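PDB 5IMU: Tat (Twin-arginine translocation) pathway signal sequence containing protein, which is of unknown function but, in this C-terminal part, joins an alpha/beta/alpha sandwich to a bundle of alpha helices. Local coordinates for residues 163-174 / 185-196; 56-67 / 106-115. All blocks are in the same frame, centred on the assembly; numbering follows the deposited sequence.

Contact 1 pairs helices 157-177 and 183-199 of the C-terminal helical region, whereas contact 2 fastens residues 106-115 to the 56-67 segment, which ends in an edge strand of the four-stranded sheet. Their centres lie about 19 Å apart, on opposite sides of the centre of the chain, yet the two meet directly. The Trp189 indole of contact 1 packs on the prolines of contact 2, with CZ2 3.7 Å from Pro56 CB, and Lys171 CD comes within 3.4 Å of His58 ND1. The 56-59 turn is thus shared ground between sheet and helices, while the potassium ion sits at the other end of 56-67, at Asn64 and Thr66.

Contact 1. Residues 163-174 / 185-196; sequences LHGCITAVKESV and AVGDWMLLAAIE
With chi1 at -168°, Trp189 turns its CG away from the backbone N, and the indole reaches across to helix 163-174; Glu196 CG takes the same course (chi1 177°), its extended chain carrying the carboxylate to His164. The indole lodges as a knob in the hole formed by Ile167, Val170, Lys171 and Val174. Lys171 CA sits above the six-membered ring, 3.8 Å from its centroid and nearly on the ring normal, in a CH-pi contact, and Lys171 CB lies near the rim of the same ring, 3.5 Å from Trp189 CZ2. The branches of Val170 lie by the root of the indole, while Val174 CG1 approaches the far end of the ring, 3.9 Å from CZ3. Further along, Leu192 is a knob among Leu163, Cys166, Ile167 and Val170, and Ile167 answers in the opposite sense, its CG1 3.6 Å from Leu192 CB as the two side chains slide past each other. At the 163/196 end, Leu163 CD2 rests on the backbone of Glu196, 3.6 Å from its CA.

The two helices run antiparallel, their axes 9.4 Å apart at an angle of 154°, as neighbours in a helical hairpin. Helix 140-151 packs against Leu163, Cys166, Leu192 and Ile195, and Trp54 meets Trp189 edge-to-face, which places the pair within the bundle and against the loop that carries Trp54.

The one hydrogen bond between the segments runs from His164 ND1 to the syn lone pair of Glu196 OE1, 2.8 Å away and in the imidazole plane, with ring and carboxylate nearly coplanar. The apolar knobs thus set the helix spacing, and the bond at their margin fixes the rotation of the imidazole and has ND1 as its donor.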
loop_
_atom_site.group_PDB
_atom_site.type_symbol
_atom_site.label_atom_id
_atom_site.label_comp_id
_atom_site.label_asym_id
_atom_site.label_seq_id
_atom_site.Cartn_x
_atom_site.Cartn_y
_atom_site.Cartn_z
ATOM N N LEU A 163 2.831 -11.605 15.325
ATOM C CA LEU A 163 3.201 -10.898 14.103
ATOM C C LEU A 163 2.154 -9.853 13.738
ATOM O O LEU A 163 2.488 -8.700 13.436
ATOM C CB LEU A 163 3.391 -11.893 12.958
ATOM C CG LEU A 163 3.607 -11.288 11.569
ATOM C CD1 LEU A 163 4.886 -10.460 11.520
ATOM C CD2 LEU A 163 3.627 -12.374 10.506
ATOM N N HIS A 164 0.876 -10.235 13.767
ATOM C CA HIS A 164 -0.167 -9.275 13.427
ATOM C C HIS A 164 -0.240 -8.156 14.456
ATOM O O HIS A 164 -0.500 -6.999 14.105
ATOM C CB HIS A 164 -1.525 -9.960 13.300
ATOM C CG HIS A 164 -2.557 -9.097 12.643
ATOM N ND1 HIS A 164 -2.572 -8.867 11.284
ATOM C CD2 HIS A 164 -3.581 -8.377 13.159
ATOM C CE1 HIS A 164 -3.574 -8.059 10.989
ATOM N NE2 HIS A 164 -4.201 -7.745 12.109
ATOM N N GLY A 165 -0.019 -8.480 15.732
ATOM C CA GLY A 165 0.007 -7.444 16.749
ATOM C C GLY A 165 1.116 -6.437 16.518
ATOM O O GLY A 165 0.947 -5.241 16.766
ATOM N N CYS A 166 2.267 -6.905 16.028
ATOM C CA CYS A 166 3.365 -5.992 15.735
ATOM C C CYS A 166 3.102 -5.181 14.471
ATOM O O CYS A 166 3.530 -4.024 14.383
ATOM C CB CYS A 166 4.676 -6.767 15.610
ATOM S SG CYS A 166 5.299 -7.408 17.184
ATOM N N ILE A 167 2.412 -5.764 13.490
ATOM C CA ILE A 167 2.031 -5.008 12.298
ATOM C C ILE A 167 1.078 -3.880 12.672
ATOM O O ILE A 167 1.241 -2.733 12.237
ATOM C CB ILE A 167 1.414 -5.940 11.240
ATOM C CG1 ILE A 167 2.486 -6.852 10.640
ATOM C CG2 ILE A 167 0.725 -5.130 10.152
ATOM C CD1 ILE A 167 1.931 -7.967 9.784
ATOM N N THR A 168 0.067 -4.189 13.489
ATOM C CA THR A 168 -0.880 -3.168 13.923
ATOM C C THR A 168 -0.178 -2.060 14.699
ATOM O O THR A 168 -0.531 -0.881 14.573
ATOM C CB THR A 168 -1.980 -3.807 14.776
ATOM O OG1 THR A 168 -2.645 -4.821 14.013
ATOM C CG2 THR A 168 -2.997 -2.763 15.215
ATOM N N ALA A 169 0.833 -2.419 15.495
ATOM C CA ALA A 169 1.512 -1.425 16.321
ATOM C C ALA A 169 2.349 -0.467 15.477
ATOM O O ALA A 169 2.325 0.747 15.707
ATOM C CB ALA A 169 2.379 -2.124 17.367
ATOM N N VAL A 170 3.105 -0.985 14.504
ATOM C CA VAL A 170 3.896 -0.084 13.671
ATOM C C VAL A 170 2.988 0.734 12.761
ATOM O O VAL A 170 3.295 1.890 12.442
ATOM C CB VAL A 170 4.962 -0.854 12.867
ATOM C CG1 VAL A 170 4.319 -1.829 11.893
ATOM C CG2 VAL A 170 5.865 0.119 12.124
ATOM N N LYS A 171 1.855 0.162 12.340
ATOM C CA LYS A 171 0.867 0.937 11.596
ATOM C C LYS A 171 0.439 2.165 12.387
ATOM O O LYS A 171 0.402 3.281 11.857
ATOM C CB LYS A 171 -0.349 0.071 11.264
ATOM C CG LYS A 171 -1.573 0.879 10.828
ATOM C CD LYS A 171 -2.722 -0.020 10.377
ATOM C CE LYS A 171 -3.365 -0.763 11.541
ATOM N NZ LYS A 171 -4.467 0.022 12.169
ATOM N N GLU A 172 0.117 1.972 13.667
ATOM C CA GLU A 172 -0.333 3.087 14.493
ATOM C C GLU A 172 0.809 4.047 14.805
ATOM O O GLU A 172 0.604 5.265 14.852
ATOM C CB GLU A 172 -0.968 2.557 15.778
ATOM C CG GLU A 172 -2.284 1.848 15.530
ATOM C CD GLU A 172 -3.285 2.746 14.831
ATOM O OE1 GLU A 172 -3.699 3.756 15.438
ATOM O OE2 GLU A 172 -3.640 2.465 13.666
ATOM N N SER A 173 2.014 3.520 15.028
ATOM C CA SER A 173 3.170 4.388 15.234
ATOM C C SER A 173 3.389 5.298 14.030
ATOM O O SER A 173 3.579 6.510 14.177
ATOM C CB SER A 173 4.416 3.547 15.505
ATOM O OG SER A 173 5.560 4.369 15.670
ATOM N N VAL A 174 3.340 4.728 12.826
ATOM C CA VAL A 174 3.625 5.499 11.620
ATOM C C VAL A 174 2.516 6.508 11.350
ATOM O O VAL A 174 2.777 7.690 11.098
ATOM C CB VAL A 174 3.832 4.556 10.422
ATOM C CG1 VAL A 174 3.714 5.323 9.115
ATOM C CG2 VAL A 174 5.185 3.880 10.515
ATOM N N ALA A 185 10.574 3.361 10.045
ATOM C CA ALA A 185 9.445 2.608 10.580
ATOM C C ALA A 185 8.546 2.078 9.472
ATOM O O ALA A 185 7.953 1.002 9.618
ATOM C CB ALA A 185 8.643 3.476 11.549
ATOM N N VAL A 186 8.431 2.809 8.362
ATOM C CA VAL A 186 7.646 2.321 7.232
ATOM C C VAL A 186 8.282 1.066 6.647
ATOM O O VAL A 186 7.588 0.099 6.307
ATOM C CB VAL A 186 7.490 3.427 6.172
ATOM C CG1 VAL A 186 6.825 2.876 4.923
ATOM C CG2 VAL A 186 6.688 4.591 6.734
ATOM N N GLY A 187 9.612 1.058 6.525
ATOM C CA GLY A 187 10.293 -0.128 6.034
ATOM C C GLY A 187 10.035 -1.346 6.901
ATOM O O GLY A 187 9.806 -2.444 6.390
ATOM N N ASP A 188 10.062 -1.167 8.223
ATOM C CA ASP A 188 9.724 -2.261 9.131
ATOM C C ASP A 188 8.303 -2.757 8.886
ATOM O O ASP A 188 8.052 -3.966 8.848
ATOM C CB ASP A 188 9.890 -1.805 10.580
ATOM C CG ASP A 188 11.344 -1.644 10.982
ATOM O OD1 ASP A 188 12.225 -1.733 10.100
ATOM O OD2 ASP A 188 11.608 -1.423 12.183
ATOM N N TRP A 189 7.358 -1.825 8.735
ATOM C CA TRP A 189 5.981 -2.171 8.393
ATOM C C TRP A 189 5.926 -3.033 7.136
ATOM O O TRP A 189 5.204 -4.035 7.083
ATOM C CB TRP A 189 5.179 -0.878 8.215
ATOM C CG TRP A 189 3.686 -1.012 8.131
ATOM C CD1 TRP A 189 2.948 -2.162 8.161
ATOM C CD2 TRP A 189 2.749 0.064 7.997
ATOM N NE1 TRP A 189 1.608 -1.864 8.056
ATOM C CE2 TRP A 189 1.461 -0.505 7.954
ATOM C CE3 TRP A 189 2.877 1.454 7.911
ATOM C CZ2 TRP A 189 0.307 0.270 7.827
ATOM C CZ3 TRP A 189 1.733 2.219 7.787
ATOM C CH2 TRP A 189 0.465 1.626 7.747
ATOM N N MET A 190 6.712 -2.666 6.117
ATOM C CA MET A 190 6.706 -3.411 4.861
ATOM C C MET A 190 7.259 -4.822 5.040
ATOM O O MET A 190 6.694 -5.787 4.512
ATOM C CB MET A 190 7.510 -2.657 3.802
ATOM C CG MET A 190 6.877 -1.353 3.339
ATOM S SD MET A 190 8.022 -0.348 2.373
ATOM C CE MET A 190 6.935 0.955 1.803
ATOM N N LEU A 191 8.372 -4.960 5.769
ATOM C CA LEU A 191 8.961 -6.282 5.970
ATOM C C LEU A 191 8.032 -7.191 6.766
ATOM O O LEU A 191 7.884 -8.375 6.440
ATOM C CB LEU A 191 10.311 -6.161 6.675
ATOM C CG LEU A 191 11.571 -6.053 5.812
ATOM C CD1 LEU A 191 12.815 -6.072 6.693
ATOM C CD2 LEU A 191 11.629 -7.162 4.771
ATOM N N LEU A 192 7.407 -6.661 7.818
ATOM C CA LEU A 192 6.454 -7.462 8.580
ATOM C C LEU A 192 5.258 -7.857 7.721
ATOM O O LEU A 192 4.745 -8.978 7.836
ATOM C CB LEU A 192 5.997 -6.695 9.819
ATOM C CG LEU A 192 7.081 -6.302 10.826
ATOM C CD1 LEU A 192 6.517 -5.371 11.890
ATOM C CD2 LEU A 192 7.704 -7.536 11.465
ATOM N N ALA A 193 4.802 -6.948 6.854
ATOM C CA ALA A 193 3.679 -7.253 5.973
ATOM C C ALA A 193 4.034 -8.366 4.996
ATOM O O ALA A 193 3.187 -9.202 4.660
ATOM C CB ALA A 193 3.244 -5.997 5.217
ATOM N N ALA A 194 5.284 -8.391 4.528
ATOM C CA ALA A 194 5.711 -9.456 3.628
ATOM C C ALA A 194 5.697 -10.808 4.330
ATOM O O ALA A 194 5.289 -11.817 3.744
ATOM C CB ALA A 194 7.104 -9.150 3.074
ATOM N N ILE A 195 6.133 -10.845 5.593
ATOM C CA ILE A 195 6.138 -12.098 6.342
ATOM C C ILE A 195 4.717 -12.615 6.537
ATOM O O ILE A 195 4.452 -13.813 6.381
ATOM C CB ILE A 195 6.864 -11.915 7.689
ATOM C CG1 ILE A 195 8.338 -11.575 7.457
ATOM C CG2 ILE A 195 6.743 -13.169 8.538
ATOM C CD1 ILE A 195 9.078 -11.192 8.721
ATOM N N GLU A 196 3.777 -11.724 6.869
ATOM C CA GLU A 196 2.405 -12.174 7.097
ATOM C C GLU A 196 1.775 -12.708 5.818
ATOM O O GLU A 196 1.112 -13.750 5.836
ATOM C CB GLU A 196 1.546 -11.049 7.674
ATOM C CG GLU A 196 0.084 -11.467 7.848
ATOM C CD GLU A 196 -0.751 -10.455 8.611
ATOM O OE1 GLU A 196 -0.663 -10.424 9.857
ATOM O OE2 GLU A 196 -1.504 -9.694 7.969
#

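Contact 2. Residues 56-67 / 106-115; sequences PPHVRLPANVTL and PALTGDRSAR. With K (potassium ion), chain B.
The start of helix 111-115, with Gly110 at its N-cap position, docks beside the chain that leads into edge strand 65-67 of the mixed sheet. Gly110 N donates to Leu61 O over 2.9 Å, and Ala63 N donates to Ala107 O, so the backbones clasp each other on both sides of Pro62. Gly110 CA meets Pro62 O in a CA-H...O contact of 3.3 Å.

Asp111 is the polar centre. Its OD2 accepts from Leu61 N (2.9 Å, 163° at the hydrogen), which approaches from above the carboxylate plane. The same oxygen sits over one face of the Arg60 guanidinium, 3.2 Å from NH1; the planes are stacked, only 12° apart, so this salt bridge rests on charge without an N-H aimed at the oxygen. Bends at chi2 and chi3 fold Arg60 back into this position. The other oxygen, OD1, offers its anti lone pair to Arg115 NE at 3.0 Å, in the guanidinium plane. Beyond it Arg115 NH2 reaches the turn 56-59, bonding to Pro56 O at 3.2 Å and weakly to Val59 O, while NH1 is taken by the carbonyl of Ile55.

Beneath this network Ala114 CB nestles against Leu61 CD1 (3.7 Å), Val65 and Leu67. Water 2 bridges Val65 O, Gly110 O and Ser113 OG, and water 3 joins Leu67 N to Ala114 O. On the strand side, Asn64 O and Thr66 OG1 bind the potassium ion together with water 4, and Thr44 also belongs to the site.

One carboxylate therefore serves two arginines that grip it differently, one stacked and one edge-on, along with a backbone amide; such surroundings would be expected to keep Asp111 ionised and to hold the 56-61 chain closely to the helix.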
loop_
_atom_site.group_PDB
_atom_site.type_symbol
_atom_site.label_atom_id
_atom_site.label_comp_id
_atom_site.label_asym_id
_atom_site.label_seq_id
_atom_site.Cartn_x
_atom_site.Cartn_y
_atom_site.Cartn_z
ATOM N N PRO A 56 -0.763 0.688 2.086
ATOM C CA PRO A 56 -0.616 -0.141 3.278
ATOM C C PRO A 56 -1.575 -1.329 3.246
ATOM O O PRO A 56 -2.627 -1.268 2.588
ATOM C CB PRO A 56 -0.946 0.821 4.430
ATOM C CG PRO A 56 -1.790 1.886 3.802
ATOM C CD PRO A 56 -1.251 2.044 2.410
ATOM N N PRO A 57 -1.247 -2.413 3.951
ATOM C CA PRO A 57 -2.035 -3.651 3.790
ATOM C C PRO A 57 -3.451 -3.570 4.333
ATOM O O PRO A 57 -4.316 -4.320 3.865
ATOM C CB PRO A 57 -1.208 -4.701 4.552
ATOM C CG PRO A 57 0.132 -4.076 4.790
ATOM C CD PRO A 57 -0.101 -2.601 4.852
ATOM N N HIS A 58 -3.726 -2.702 5.305
ATOM C CA HIS A 58 -5.051 -2.697 5.912
ATOM C C HIS A 58 -6.083 -1.943 5.083
ATOM O O HIS A 58 -7.245 -1.862 5.498
ATOM C CB HIS A 58 -4.988 -2.119 7.332
ATOM C CG HIS A 58 -4.668 -0.657 7.385
ATOM N ND1 HIS A 58 -3.440 -0.148 7.018
ATOM C CD2 HIS A 58 -5.412 0.403 7.781
ATOM C CE1 HIS A 58 -3.446 1.163 7.175
ATOM N NE2 HIS A 58 -4.629 1.524 7.637
ATOM N N VAL A 59 -5.702 -1.408 3.928
ATOM C CA VAL A 59 -6.621 -0.717 3.031
ATOM C C VAL A 59 -6.933 -1.643 1.864
ATOM O O VAL A 59 -6.024 -2.073 1.145
ATOM C CB VAL A 59 -6.033 0.613 2.535
ATOM C CG1 VAL A 59 -6.942 1.232 1.476
ATOM C CG2 VAL A 59 -5.838 1.568 3.698
ATOM N N ARG A 60 -8.215 -1.959 1.685
ATOM C CA ARG A 60 -8.669 -2.740 0.543
ATOM C C ARG A 60 -8.984 -1.807 -0.620
ATOM O O ARG A 60 -9.540 -0.723 -0.427
ATOM C CB ARG A 60 -9.902 -3.572 0.909
ATOM C CG ARG A 60 -9.716 -4.434 2.146
ATOM C CD ARG A 60 -8.638 -5.480 1.922
ATOM N NE ARG A 60 -9.095 -6.555 1.047
ATOM C CZ ARG A 60 -8.285 -7.365 0.373
ATOM N NH1 ARG A 60 -6.970 -7.216 0.464
ATOM N NH2 ARG A 60 -8.787 -8.320 -0.397
ATOM N N LEU A 61 -8.612 -2.244 -1.848
ATOM C CA LEU A 61 -8.635 -1.382 -3.024
ATOM C C LEU A 61 -9.876 -1.626 -3.874
ATOM O O LEU A 61 -10.308 -2.774 -4.031
ATOM C CB LEU A 61 -7.388 -1.616 -3.878
ATOM C CG LEU A 61 -6.077 -1.211 -3.206
ATOM C CD1 LEU A 61 -4.880 -1.677 -4.016
ATOM C CD2 LEU A 61 -6.031 0.291 -3.001
ATOM N N PRO A 62 -10.455 -0.559 -4.426
ATOM C CA PRO A 62 -11.562 -0.726 -5.373
ATOM C C PRO A 62 -11.118 -1.457 -6.630
ATOM O O PRO A 62 -9.932 -1.542 -6.957
ATOM C CB PRO A 62 -11.982 0.717 -5.690
ATOM C CG PRO A 62 -11.527 1.507 -4.518
ATOM C CD PRO A 62 -10.257 0.851 -4.053
ATOM N N ALA A 63 -12.105 -1.995 -7.341
ATOM C CA ALA A 63 -11.836 -2.738 -8.563
ATOM C C ALA A 63 -11.185 -1.848 -9.617
ATOM O O ALA A 63 -11.480 -0.654 -9.719
ATOM C CB ALA A 63 -13.136 -3.336 -9.105
ATOM N N ASN A 64 -10.269 -2.445 -10.382
ATOM C CA ASN A 64 -9.720 -1.861 -11.604
ATOM C C ASN A 64 -8.898 -0.600 -11.354
ATOM O O ASN A 64 -8.903 0.315 -12.181
ATOM C CB ASN A 64 -10.826 -1.560 -12.622
ATOM C CG ASN A 64 -11.810 -2.701 -12.770
ATOM O OD1 ASN A 64 -13.023 -2.491 -12.788
ATOM N ND2 ASN A 64 -11.294 -3.918 -12.872
ATOM N N VAL A 65 -8.178 -0.521 -10.242
ATOM C CA VAL A 65 -7.249 0.586 -10.034
ATOM C C VAL A 65 -5.834 0.096 -10.308
ATOM O O VAL A 65 -5.518 -1.091 -10.164
ATOM C CB VAL A 65 -7.359 1.201 -8.620
ATOM C CG1 VAL A 65 -8.766 1.722 -8.371
ATOM C CG2 VAL A 65 -6.944 0.197 -7.551
ATOM N N THR A 66 -4.976 1.025 -10.715
ATOM C CA THR A 66 -3.576 0.756 -11.003
ATOM C C THR A 66 -2.717 1.547 -10.027
ATOM O O THR A 66 -3.079 2.662 -9.638
ATOM C CB THR A 66 -3.233 1.134 -12.453
ATOM O OG1 THR A 66 -4.020 0.339 -13.349
ATOM C CG2 THR A 66 -1.763 0.900 -12.753
ATOM N N LEU A 67 -1.593 0.966 -9.621
ATOM C CA LEU A 67 -0.713 1.575 -8.639
ATOM C C LEU A 67 0.584 2.030 -9.294
ATOM O O LEU A 67 0.975 1.545 -10.359
ATOM C CB LEU A 67 -0.403 0.589 -7.506
ATOM C CG LEU A 67 -1.615 -0.048 -6.823
ATOM C CD1 LEU A 67 -1.173 -1.086 -5.800
ATOM C CD2 LEU A 67 -2.492 1.013 -6.173
ATOM N N PRO A 106 -17.656 1.859 -4.446
ATOM C CA PRO A 106 -17.063 0.826 -5.303
ATOM C C PRO A 106 -16.714 -0.423 -4.512
ATOM O O PRO A 106 -16.227 -0.353 -3.381
ATOM C CB PRO A 106 -15.802 1.501 -5.860
ATOM C CG PRO A 106 -15.978 2.967 -5.585
ATOM C CD PRO A 106 -16.803 3.053 -4.345
ATOM N N ALA A 107 -16.962 -1.576 -5.126
ATOM C CA ALA A 107 -16.627 -2.847 -4.502
ATOM C C ALA A 107 -15.118 -2.986 -4.349
ATOM O O ALA A 107 -14.351 -2.693 -5.271
ATOM C CB ALA A 107 -17.187 -4.005 -5.326
ATOM N N LEU A 108 -14.693 -3.446 -3.175
ATOM C CA LEU A 108 -13.273 -3.501 -2.834
ATOM C C LEU A 108 -12.666 -4.843 -3.256
ATOM O O LEU A 108 -12.217 -5.650 -2.442
ATOM C CB LEU A 108 -13.089 -3.240 -1.344
ATOM C CG LEU A 108 -13.723 -1.932 -0.859
ATOM C CD1 LEU A 108 -13.650 -1.806 0.655
ATOM C CD2 LEU A 108 -13.059 -0.742 -1.536
ATOM N N THR A 109 -12.653 -5.064 -4.570
ATOM C CA THR A 109 -12.181 -6.313 -5.153
ATOM C C THR A 109 -10.871 -6.155 -5.915
ATOM O O THR A 109 -10.472 -7.079 -6.633
ATOM C CB THR A 109 -13.242 -6.894 -6.090
ATOM O OG1 THR A 109 -13.452 -5.996 -7.186
ATOM C CG2 THR A 109 -14.553 -7.081 -5.355
ATOM N N GLY A 110 -10.193 -5.022 -5.783
ATOM C CA GLY A 110 -9.081 -4.739 -6.661
ATOM C C GLY A 110 -7.692 -5.025 -6.138
ATOM O O GLY A 110 -6.720 -4.702 -6.826
ATOM N N ASP A 111 -7.553 -5.635 -4.958
ATOM C CA ASP A 111 -6.227 -5.789 -4.364
ATOM C C ASP A 111 -5.362 -6.775 -5.141
ATOM O O ASP A 111 -4.171 -6.524 -5.351
ATOM C CB ASP A 111 -6.346 -6.223 -2.902
ATOM C CG ASP A 111 -6.756 -5.083 -1.991
ATOM O OD1 ASP A 111 -5.892 -4.249 -1.650
ATOM O OD2 ASP A 111 -7.947 -5.017 -1.627
ATOM N N ARG A 112 -5.937 -7.900 -5.572
ATOM C CA ARG A 112 -5.135 -8.929 -6.228
ATOM C C ARG A 112 -4.502 -8.405 -7.513
ATOM O O ARG A 112 -3.295 -8.561 -7.732
ATOM C CB ARG A 112 -5.987 -10.163 -6.519
ATOM C CG ARG A 112 -5.191 -11.317 -7.108
ATOM C CD ARG A 112 -6.097 -12.449 -7.568
ATOM N NE ARG A 112 -7.093 -12.789 -6.556
ATOM C CZ ARG A 112 -6.912 -13.699 -5.605
ATOM N NH1 ARG A 112 -5.772 -14.368 -5.531
ATOM N NH2 ARG A 112 -7.874 -13.939 -4.724
ATOM N N SER A 113 -5.302 -7.777 -8.375
ATOM C CA SER A 113 -4.769 -7.289 -9.643
ATOM C C SER A 113 -3.855 -6.086 -9.437
ATOM O O SER A 113 -2.812 -5.976 -10.091
ATOM C CB SER A 113 -5.911 -6.939 -10.597
ATOM O OG SER A 113 -6.824 -6.032 -10.000
ATOM N N ALA A 114 -4.224 -5.179 -8.530
ATOM C CA ALA A 114 -3.444 -3.956 -8.354
ATOM C C ALA A 114 -2.064 -4.247 -7.779
ATOM O O ALA A 114 -1.079 -3.609 -8.169
ATOM C CB ALA A 114 -4.196 -2.974 -7.456
ATOM N N ARG A 115 -1.966 -5.205 -6.860
ATOM C CA ARG A 115 -0.715 -5.466 -6.160
ATOM C C ARG A 115 0.115 -6.578 -6.796
ATOM O O ARG A 115 1.185 -6.902 -6.271
ATOM C CB ARG A 115 -0.994 -5.807 -4.689
ATOM C CG ARG A 115 -1.744 -4.719 -3.913
ATOM C CD ARG A 115 -2.040 -5.172 -2.486
ATOM N NE ARG A 115 -2.924 -4.262 -1.758
ATOM C CZ ARG A 115 -2.504 -3.307 -0.932
ATOM N NH1 ARG A 115 -1.206 -3.126 -0.726
ATOM N NH2 ARG A 115 -3.383 -2.532 -0.308
HETATM K K K B . -6.662 1.003 -13.949
HETATM O O HOH W 1 -9.697 -5.460 -10.180
HETATM O O HOH W 2 -7.365 -3.124 -9.091
HETATM O O HOH W 3 -1.115 -1.991 -10.327
HETATM O O HOH W 4 -7.120 -0.607 -16.394
#